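Penicillin binding protein 2X (Streptococcus thermophilus, PDB 5U47) probably acts as a transpeptidase that forms peptide cross-links in the peptidoglycan of the septal cell wall, and binds penicillin. Local coordinates at residues 54-59 / 103-108; 68-73 / 129-134; 483-488 / 502-507. The protein carries 1 engineered substitution. All coordinates share one frame; numbering follows the deposited sequence.

Interaction 1 (54-59 / 103-108); sequences AIVSTS and YQVSFG
Ser57 packs its CB squarely on the ring of Tyr103, 3.4 Å from the ring centroid and 3° off the normal, a CH-pi contact over the middle of one face. A small side chain suits this place because the ring can settle flat against it. Ser57 OG is turned anti to the backbone N (chi1 179°); it reaches over the same face and accepts the backbone N-H of Ser59 in an ST turn.

The paired backbones are the tight part. Tyr103 O takes two N-H groups, from Val56 N at 2.8 Å, nearly in line with the carbonyl, and from Ser57 N at 3.2 Å. Ala54 and Val105 form an antiparallel hydrogen-bonded pair, Ala54 N to Val105 O and Val105 N to Ala54 O, each 2.9 Å. On their side of the sheet Ala54 CB meets the edge of the Phe107 ring, 3.7 Å from CE1; the small methyl fits there. On the other side Ile55 CG1 lies against the extended Gln104 chain, whose NE2 is bonded to Leu203 O.

Toward Ser59 the contact thins: this exposed serine comes only loosely near Tyr103 OH, which has a weak bond to Lys197.

Thus strand 104-105 pairs with the end of strand 42-55, while Leu97 of helix 90-97 covers Ala54, Val56 and Phe107.

Interaction 2 (68-73 / 129-134); sequences LYVQES and AGIKGM
Val70 lays its CG2 methyl against CG2 of Ile131, 4.0 Å away, and the two branched side chains run alongside each other in the same direction. CG2 is anti to the backbone N in both residues, and the branch at CB lets each offer a methyl close to the main chain. Val70 also rests on Phe75 and Val78 of helix 72-86, and Ile131 on Gln74 and Lys77, so the apolar pair is covered by that helix.

Beside it the contact is between backbones. Gly133 CA comes to 3.3 Å from Leu68 O, and its CA lies 4.3 Å from that of Tyr69. Glycine suits this place twice over: its phi of 103° is one that other residues adopt with difficulty, and the main chain from Leu68 to Val70 occupies the side where a CB would stand. Lys132 O faces Val70 CA at 3.4 Å in a weak, strongly bent CA-H...O contact (122° at the hydrogen). The lysine contributes CB, 4.0 Å from Leu68 O, while its ammonium end leads away from the contact, as suits an exposed position.

Just before, Gly130 ends helix 116-128 in a Schellman motif, its positive phi turning the chain toward strand 134-143.

No conventional hydrogen bond joins the two segments. The direct contact therefore depends on close fit and methyl packing, while the backbones of Val70 and Gly133 bond to Ile55 of strand 42-55 and that of Leu68 to Tyr60.

Interaction 3 (483-488 / 502-507); sequences GTLYNK and VTVKSG. Engineered in segment 502-507: Thr503 (natural residue Ala).
Leu485 meets a flat group in the peptide that joins Lys505 to Ser506: CD1 stands above one side of its plane, 3.8 Å from Ser506 N and 4.1 Å from Lys505 C. No aromatic ring enters the contact; Tyr486 closes the same turn as Leu485 and lies on strand 486-487, its ring having Lys488 CG at its edge, in plane. The CD1 methyl of Leu485 also spans Ser506 CB at 3.7 Å and Val504 CG2 at 3.8 Å, while CD2 adds to the contact with Ser506 CB. A leucine suits this spot because one methyl can bridge two residues that point to the same side of a strand, and the side chain continues into the core against Val476 and Val530.

Next to this apolar patch is a polar one. Thr484 OG1 and Ser506 OG are 3.0 Å apart and hydrogen-bonded, either being able to donate. Each hydroxyl sits between its own backbone N and carbonyl carbon, an orientation in which the two oxygens face each other. A water lies 2.9 Å from Thr484 OG1 and accepts from Lys505 NZ, linking the turn to the lysine. Although Lys505 starts off on the other side of the strand, its chain bends at chi2 (65°), which turns CD, and again at chi4 (81°), which places NZ to donate to Ser506 O at 2.8 Å. NZ is also bonded to Ser354 OG, and the lysine side chain touches Ser295 and Lys298.

The segment 483-488 begins with a type I turn from Gly483 to Tyr486, following helix 463-478. It packs beside strand 503-510, an outermost strand of the five-stranded antiparallel sheet. Lys505, Ser506 and Gly507 fit the K(T/S)G motif of penicillin-binding transpeptidases, and with Ser295, Lys298 and Ser354 nearby the site is consistent with the active-site cleft of this fold.

Interactions 1 and 2 are neighbours, their centres 11 Å apart, and their segments alternate along the chain, so the two contacts interlock. Ile55 joins them: its N lies 3.0 Å from Gly133 O and its O 3.0 Å from Val70 N, both probable hydrogen bonds. Both contacts lie in the dimerisation domain, around the end of strand 42-55, which pairs with strands 104-105 and 134-143. Interaction 3 comes later in the chain, on strand 503-510 of the transpeptidase domain, with its centre about 71 Å from that of interaction 1 and 76 Å from that of interaction 2. The elongated molecule thus keeps this N-terminal tip well apart from the probable catalytic site.

Interaction 1 (54-59 / 103-108)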
loop_
_atom_site.group_PDB
_atom_site.type_symbol
_atom_site.label_atom_id
_atom_site.label_comp_id
_atom_site.label_asym_id
_atom_site.label_seq_id
_atom_site.Cartn_x
_atom_site.Cartn_y
_atom_site.Cartn_z
ATOM N N ALA A 54 17.407 -4.904 41.044
ATOM C CA ALA A 54 18.246 -5.412 42.130
ATOM C C ALA A 54 17.379 -6.235 43.076
ATOM O O ALA A 54 16.391 -5.730 43.608
ATOM C CB ALA A 54 18.924 -4.259 42.872
ATOM N N ILE A 55 17.712 -7.515 43.236
ATOM C CA ILE A 55 16.977 -8.369 44.159
ATOM C C ILE A 55 17.635 -8.225 45.535
ATOM O O ILE A 55 18.815 -8.560 45.701
ATOM C CB ILE A 55 16.958 -9.839 43.714
ATOM C CG1 ILE A 55 16.136 -9.978 42.430
ATOM C CG2 ILE A 55 16.377 -10.718 44.831
ATOM C CD1 ILE A 55 16.108 -11.390 41.882
ATOM N N VAL A 56 16.860 -7.722 46.497
ATOM C CA VAL A 56 17.351 -7.480 47.873
ATOM C C VAL A 56 16.799 -8.438 48.924
ATOM O O VAL A 56 17.265 -8.415 50.069
ATOM C CB VAL A 56 17.037 -6.030 48.334
ATOM C CG1 VAL A 56 17.789 -5.021 47.468
ATOM C CG2 VAL A 56 15.529 -5.742 48.324
ATOM N N SER A 57 15.814 -9.268 48.556
ATOM C CA SER A 57 15.212 -10.204 49.518
ATOM C C SER A 57 16.229 -11.174 50.097
ATOM O O SER A 57 16.966 -11.826 49.350
ATOM C CB SER A 57 14.095 -11.031 48.867
ATOM O OG SER A 57 13.538 -11.939 49.803
ATOM N N THR A 58 16.256 -11.277 51.429
ATOM C CA THR A 58 17.153 -12.212 52.102
ATOM C C THR A 58 16.710 -13.673 51.869
ATOM O O THR A 58 17.440 -14.622 52.210
ATOM C CB THR A 58 17.291 -11.891 53.612
ATOM O OG1 THR A 58 16.000 -11.862 54.228
ATOM C CG2 THR A 58 17.958 -10.542 53.804
ATOM N N SER A 59 15.512 -13.849 51.302
ATOM C CA SER A 59 15.020 -15.190 50.953
ATOM C C SER A 59 15.585 -15.692 49.620
ATOM O O SER A 59 15.458 -16.874 49.308
ATOM C CB SER A 59 13.485 -15.233 50.901
ATOM O OG SER A 59 12.926 -15.019 52.184
ATOM N N TYR A 103 11.151 -7.201 47.299
ATOM C CA TYR A 103 11.871 -8.393 46.877
ATOM C C TYR A 103 12.913 -7.938 45.857
ATOM O O TYR A 103 14.128 -8.097 46.062
ATOM C CB TYR A 103 10.913 -9.439 46.279
ATOM C CG TYR A 103 11.449 -10.861 46.357
ATOM C CD1 TYR A 103 12.508 -11.279 45.550
ATOM C CD2 TYR A 103 10.895 -11.792 47.251
ATOM C CE1 TYR A 103 13.004 -12.582 45.628
ATOM C CE2 TYR A 103 11.384 -13.096 47.336
ATOM C CZ TYR A 103 12.441 -13.489 46.522
ATOM O OH TYR A 103 12.944 -14.778 46.585
ATOM N N GLN A 104 12.417 -7.344 44.777
ATOM C CA GLN A 104 13.240 -6.822 43.713
ATOM C C GLN A 104 12.837 -5.378 43.493
ATOM O O GLN A 104 11.647 -5.071 43.422
ATOM C CB GLN A 104 13.003 -7.626 42.428
ATOM C CG GLN A 104 13.950 -7.292 41.289
ATOM C CD GLN A 104 13.711 -8.166 40.062
ATOM O OE1 GLN A 104 12.573 -8.334 39.624
ATOM N NE2 GLN A 104 14.786 -8.709 39.495
ATOM N N VAL A 105 13.828 -4.503 43.366
ATOM C CA VAL A 105 13.568 -3.088 43.154
ATOM C C VAL A 105 14.173 -2.600 41.834
ATOM O O VAL A 105 15.126 -3.197 41.307
ATOM C CB VAL A 105 14.103 -2.237 44.327
ATOM C CG1 VAL A 105 13.573 -2.787 45.650
ATOM C CG2 VAL A 105 15.634 -2.202 44.341
ATOM N N SER A 106 13.603 -1.514 41.317
ATOM C CA SER A 106 14.058 -0.881 40.082
ATOM C C SER A 106 14.700 0.469 40.428
ATOM O O SER A 106 14.833 0.811 41.605
ATOM C CB SER A 106 12.893 -0.738 39.099
ATOM O OG SER A 106 11.838 0.009 39.668
ATOM N N PHE A 107 15.093 1.235 39.415
ATOM C CA PHE A 107 15.810 2.487 39.645
ATOM C C PHE A 107 15.332 3.662 38.788
ATOM O O PHE A 107 16.129 4.531 38.415
ATOM C CB PHE A 107 17.320 2.230 39.465
ATOM C CG PHE A 107 17.888 1.264 40.470
ATOM C CD1 PHE A 107 17.876 -0.110 40.230
ATOM C CD2 PHE A 107 18.412 1.722 41.670
ATOM C CE1 PHE A 107 18.383 -0.999 41.167
ATOM C CE2 PHE A 107 18.916 0.837 42.607
ATOM C CZ PHE A 107 18.907 -0.524 42.359
ATOM N N GLY A 108 14.028 3.694 38.496
ATOM C CA GLY A 108 13.420 4.806 37.752
ATOM C C GLY A 108 13.844 4.984 36.304
ATOM O O GLY A 108 14.369 4.063 35.684
#

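Interaction 2 (68-73 / 129-134)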
loop_
_atom_site.group_PDB
_atom_site.type_symbol
_atom_site.label_atom_id
_atom_site.label_comp_id
_atom_site.label_asym_id
_atom_site.label_seq_id
_atom_site.Cartn_x
_atom_site.Cartn_y
_atom_site.Cartn_z
ATOM N N LEU A 68 22.229 -15.056 46.939
ATOM C CA LEU A 68 22.172 -14.629 45.527
ATOM C C LEU A 68 21.639 -13.200 45.382
ATOM O O LEU A 68 21.515 -12.688 44.258
ATOM C CB LEU A 68 21.319 -15.607 44.719
ATOM C CG LEU A 68 21.781 -17.078 44.769
ATOM C CD1 LEU A 68 20.796 -18.004 44.047
ATOM C CD2 LEU A 68 23.177 -17.230 44.177
ATOM N N TYR A 69 21.337 -12.566 46.521
ATOM C CA TYR A 69 20.813 -11.202 46.542
ATOM C C TYR A 69 21.953 -10.212 46.750
ATOM O O TYR A 69 23.083 -10.604 47.058
ATOM C CB TYR A 69 19.724 -11.027 47.634
ATOM C CG TYR A 69 20.117 -11.455 49.055
ATOM C CD1 TYR A 69 19.989 -12.783 49.455
ATOM C CD2 TYR A 69 20.591 -10.527 49.998
ATOM C CE1 TYR A 69 20.341 -13.191 50.735
ATOM C CE2 TYR A 69 20.941 -10.926 51.292
ATOM C CZ TYR A 69 20.812 -12.260 51.649
ATOM O OH TYR A 69 21.146 -12.690 52.903
ATOM N N VAL A 70 21.661 -8.936 46.516
ATOM C CA VAL A 70 22.653 -7.887 46.740
ATOM C C VAL A 70 22.687 -7.653 48.257
ATOM O O VAL A 70 21.656 -7.357 48.877
ATOM C CB VAL A 70 22.340 -6.591 45.952
ATOM C CG1 VAL A 70 21.000 -5.973 46.361
ATOM C CG2 VAL A 70 23.471 -5.577 46.115
ATOM N N GLN A 71 23.860 -7.806 48.855
ATOM C CA GLN A 71 23.970 -7.666 50.305
ATOM C C GLN A 71 24.200 -6.212 50.694
ATOM O O GLN A 71 24.753 -5.432 49.901
ATOM C CB GLN A 71 25.095 -8.553 50.830
ATOM C CG GLN A 71 24.959 -10.002 50.404
ATOM C CD GLN A 71 25.971 -10.907 51.077
ATOM O OE1 GLN A 71 26.180 -10.830 52.289
ATOM N NE2 GLN A 71 26.586 -11.790 50.296
ATOM N N GLU A 72 23.771 -5.852 51.907
ATOM C CA GLU A 72 23.933 -4.474 52.419
ATOM C C GLU A 72 25.395 -4.027 52.450
ATOM O O GLU A 72 25.684 -2.860 52.203
ATOM C CB GLU A 72 23.284 -4.299 53.794
ATOM C CG GLU A 72 21.769 -4.431 53.756
ATOM C CD GLU A 72 21.094 -3.987 55.043
ATOM O OE1 GLU A 72 21.492 -2.934 55.608
ATOM O OE2 GLU A 72 20.142 -4.676 55.478
ATOM N N SER A 73 26.312 -4.960 52.729
ATOM C CA SER A 73 27.748 -4.639 52.712
ATOM C C SER A 73 28.191 -4.093 51.341
ATOM O O SER A 73 29.183 -3.373 51.246
ATOM C CB SER A 73 28.588 -5.863 53.097
ATOM O OG SER A 73 28.363 -6.964 52.234
ATOM N N ALA A 129 33.410 -6.848 40.672
ATOM C CA ALA A 129 33.264 -6.406 42.077
ATOM C C ALA A 129 32.658 -7.483 42.994
ATOM O O ALA A 129 32.432 -7.232 44.177
ATOM C CB ALA A 129 32.419 -5.139 42.146
ATOM N N GLY A 130 32.368 -8.662 42.448
ATOM C CA GLY A 130 31.812 -9.760 43.246
ATOM C C GLY A 130 30.404 -9.514 43.776
ATOM O O GLY A 130 30.018 -10.077 44.790
ATOM N N ILE A 131 29.630 -8.691 43.074
ATOM C CA ILE A 131 28.269 -8.370 43.488
ATOM C C ILE A 131 27.272 -9.183 42.656
ATOM O O ILE A 131 27.282 -9.131 41.423
ATOM C CB ILE A 131 27.976 -6.867 43.313
ATOM C CG1 ILE A 131 28.997 -6.023 44.091
ATOM C CG2 ILE A 131 26.558 -6.538 43.777
ATOM C CD1 ILE A 131 29.001 -4.552 43.723
ATOM N N LYS A 132 26.421 -9.924 43.357
ATOM C CA LYS A 132 25.367 -10.741 42.765
ATOM C C LYS A 132 24.033 -10.081 43.060
ATOM O O LYS A 132 23.948 -9.254 43.963
ATOM C CB LYS A 132 25.387 -12.144 43.390
ATOM C CG LYS A 132 26.589 -12.969 42.978
ATOM C CD LYS A 132 26.724 -14.247 43.791
ATOM C CE LYS A 132 27.717 -15.202 43.138
ATOM N NZ LYS A 132 29.040 -14.566 42.859
ATOM N N GLY A 133 22.999 -10.443 42.300
ATOM C CA GLY A 133 21.644 -9.915 42.523
ATOM C C GLY A 133 21.177 -8.830 41.564
ATOM O O GLY A 133 19.999 -8.456 41.592
ATOM N N MET A 134 22.088 -8.297 40.746
ATOM C CA MET A 134 21.716 -7.265 39.756
ATOM C C MET A 134 21.282 -7.986 38.495
ATOM O O MET A 134 21.877 -9.000 38.132
ATOM C CB MET A 134 22.884 -6.316 39.472
ATOM C CG MET A 134 23.442 -5.641 40.727
ATOM S SD MET A 134 22.234 -4.649 41.643
ATOM C CE MET A 134 21.851 -3.370 40.439
#

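Interaction 3 (483-488 / 502-507)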
loop_
_atom_site.group_PDB
_atom_site.type_symbol
_atom_site.label_atom_id
_atom_site.label_comp_id
_atom_site.label_asym_id
_atom_site.label_seq_id
_atom_site.Cartn_x
_atom_site.Cartn_y
_atom_site.Cartn_z
ATOM N N GLY A 483 -5.430 22.918 -24.021
ATOM C CA GLY A 483 -4.866 22.105 -22.942
ATOM C C GLY A 483 -5.010 22.702 -21.555
ATOM O O GLY A 483 -4.522 23.803 -21.296
ATOM N N THR A 484 -5.663 21.967 -20.658
ATOM C CA THR A 484 -5.865 22.426 -19.287
ATOM C C THR A 484 -4.577 22.425 -18.479
ATOM O O THR A 484 -4.516 23.045 -17.425
ATOM C CB THR A 484 -6.884 21.549 -18.544
ATOM O OG1 THR A 484 -6.473 20.176 -18.622
ATOM C CG2 THR A 484 -8.258 21.717 -19.159
ATOM N N LEU A 485 -3.558 21.728 -18.971
ATOM C CA LEU A 485 -2.272 21.664 -18.285
ATOM C C LEU A 485 -1.139 22.347 -19.051
ATOM O O LEU A 485 0.034 22.012 -18.860
ATOM C CB LEU A 485 -1.929 20.211 -17.900
ATOM C CG LEU A 485 -2.837 19.602 -16.826
ATOM C CD1 LEU A 485 -2.443 18.166 -16.541
ATOM C CD2 LEU A 485 -2.807 20.416 -15.535
ATOM N N TYR A 486 -1.497 23.327 -19.891
ATOM C CA TYR A 486 -0.520 24.162 -20.605
ATOM C C TYR A 486 -0.392 25.451 -19.797
ATOM O O TYR A 486 -1.395 25.993 -19.338
ATOM C CB TYR A 486 -0.996 24.476 -22.017
ATOM C CG TYR A 486 -0.029 25.293 -22.851
ATOM C CD1 TYR A 486 1.026 24.687 -23.538
ATOM C CD2 TYR A 486 -0.188 26.667 -22.987
ATOM C CE1 TYR A 486 1.902 25.435 -24.325
ATOM C CE2 TYR A 486 0.681 27.418 -23.770
ATOM C CZ TYR A 486 1.720 26.795 -24.436
ATOM O OH TYR A 486 2.579 27.540 -25.218
ATOM N N ASN A 487 0.834 25.929 -19.597
ATOM C CA ASN A 487 1.046 27.147 -18.819
ATOM C C ASN A 487 1.143 28.327 -19.782
ATOM O O ASN A 487 2.206 28.606 -20.335
ATOM C CB ASN A 487 2.298 27.041 -17.953
ATOM C CG ASN A 487 2.489 28.251 -17.041
ATOM O OD1 ASN A 487 1.877 29.295 -17.236
ATOM N ND2 ASN A 487 3.353 28.106 -16.050
ATOM N N LYS A 488 0.027 29.012 -19.969
ATOM C CA LYS A 488 -0.022 30.137 -20.919
ATOM C C LYS A 488 0.939 31.267 -20.576
ATOM O O LYS A 488 1.475 31.897 -21.472
ATOM C CB LYS A 488 -1.458 30.646 -21.077
ATOM C CG LYS A 488 -2.367 29.546 -21.601
ATOM C CD LYS A 488 -3.780 29.984 -21.929
ATOM C CE LYS A 488 -4.560 28.742 -22.328
ATOM N NZ LYS A 488 -5.934 28.983 -22.832
ATOM N N VAL A 502 5.227 14.101 -22.250
ATOM C CA VAL A 502 4.593 13.615 -21.041
ATOM C C VAL A 502 3.095 13.480 -21.275
ATOM O O VAL A 502 2.432 14.400 -21.743
ATOM C CB VAL A 502 4.832 14.555 -19.846
ATOM C CG1 VAL A 502 4.428 13.868 -18.554
ATOM C CG2 VAL A 502 6.305 14.979 -19.757
ATOM N N THR A 503 2.594 12.313 -20.940
ATOM C CA THR A 503 1.182 11.955 -21.065
ATOM C C THR A 503 0.503 12.382 -19.763
ATOM O O THR A 503 0.806 11.843 -18.686
ATOM C CB THR A 503 1.102 10.434 -21.330
ATOM O OG1 THR A 503 1.282 10.222 -22.735
ATOM C CG2 THR A 503 -0.212 9.796 -20.874
ATOM N N VAL A 504 -0.396 13.363 -19.839
ATOM C CA VAL A 504 -1.034 13.853 -18.634
ATOM C C VAL A 504 -2.539 14.044 -18.764
ATOM O O VAL A 504 -3.060 14.204 -19.866
ATOM C CB VAL A 504 -0.413 15.200 -18.234
ATOM C CG1 VAL A 504 1.089 15.047 -18.002
ATOM C CG2 VAL A 504 -0.655 16.246 -19.328
ATOM N N LYS A 505 -3.224 14.015 -17.624
ATOM C CA LYS A 505 -4.648 14.358 -17.551
ATOM C C LYS A 505 -4.919 14.898 -16.171
ATOM O O LYS A 505 -4.582 14.272 -15.165
ATOM C CB LYS A 505 -5.574 13.179 -17.836
ATOM C CG LYS A 505 -7.069 13.572 -17.862
ATOM C CD LYS A 505 -7.409 14.536 -19.008
ATOM C CE LYS A 505 -8.850 15.010 -18.961
ATOM N NZ LYS A 505 -9.057 16.122 -17.990
ATOM N N SER A 506 -5.548 16.053 -16.127
ATOM C CA SER A 506 -5.885 16.697 -14.894
ATOM C C SER A 506 -7.283 16.337 -14.544
ATOM O O SER A 506 -8.077 15.894 -15.388
ATOM C CB SER A 506 -5.860 18.230 -15.074
ATOM O OG SER A 506 -6.765 18.617 -16.108
ATOM N N GLY A 507 -7.620 16.621 -13.307
ATOM C CA GLY A 507 -8.952 16.427 -12.862
ATOM C C GLY A 507 -9.383 17.385 -11.775
ATOM O O GLY A 507 -8.581 17.897 -10.977
HETATM O O HOH W 1 -7.673 17.885 -19.869
#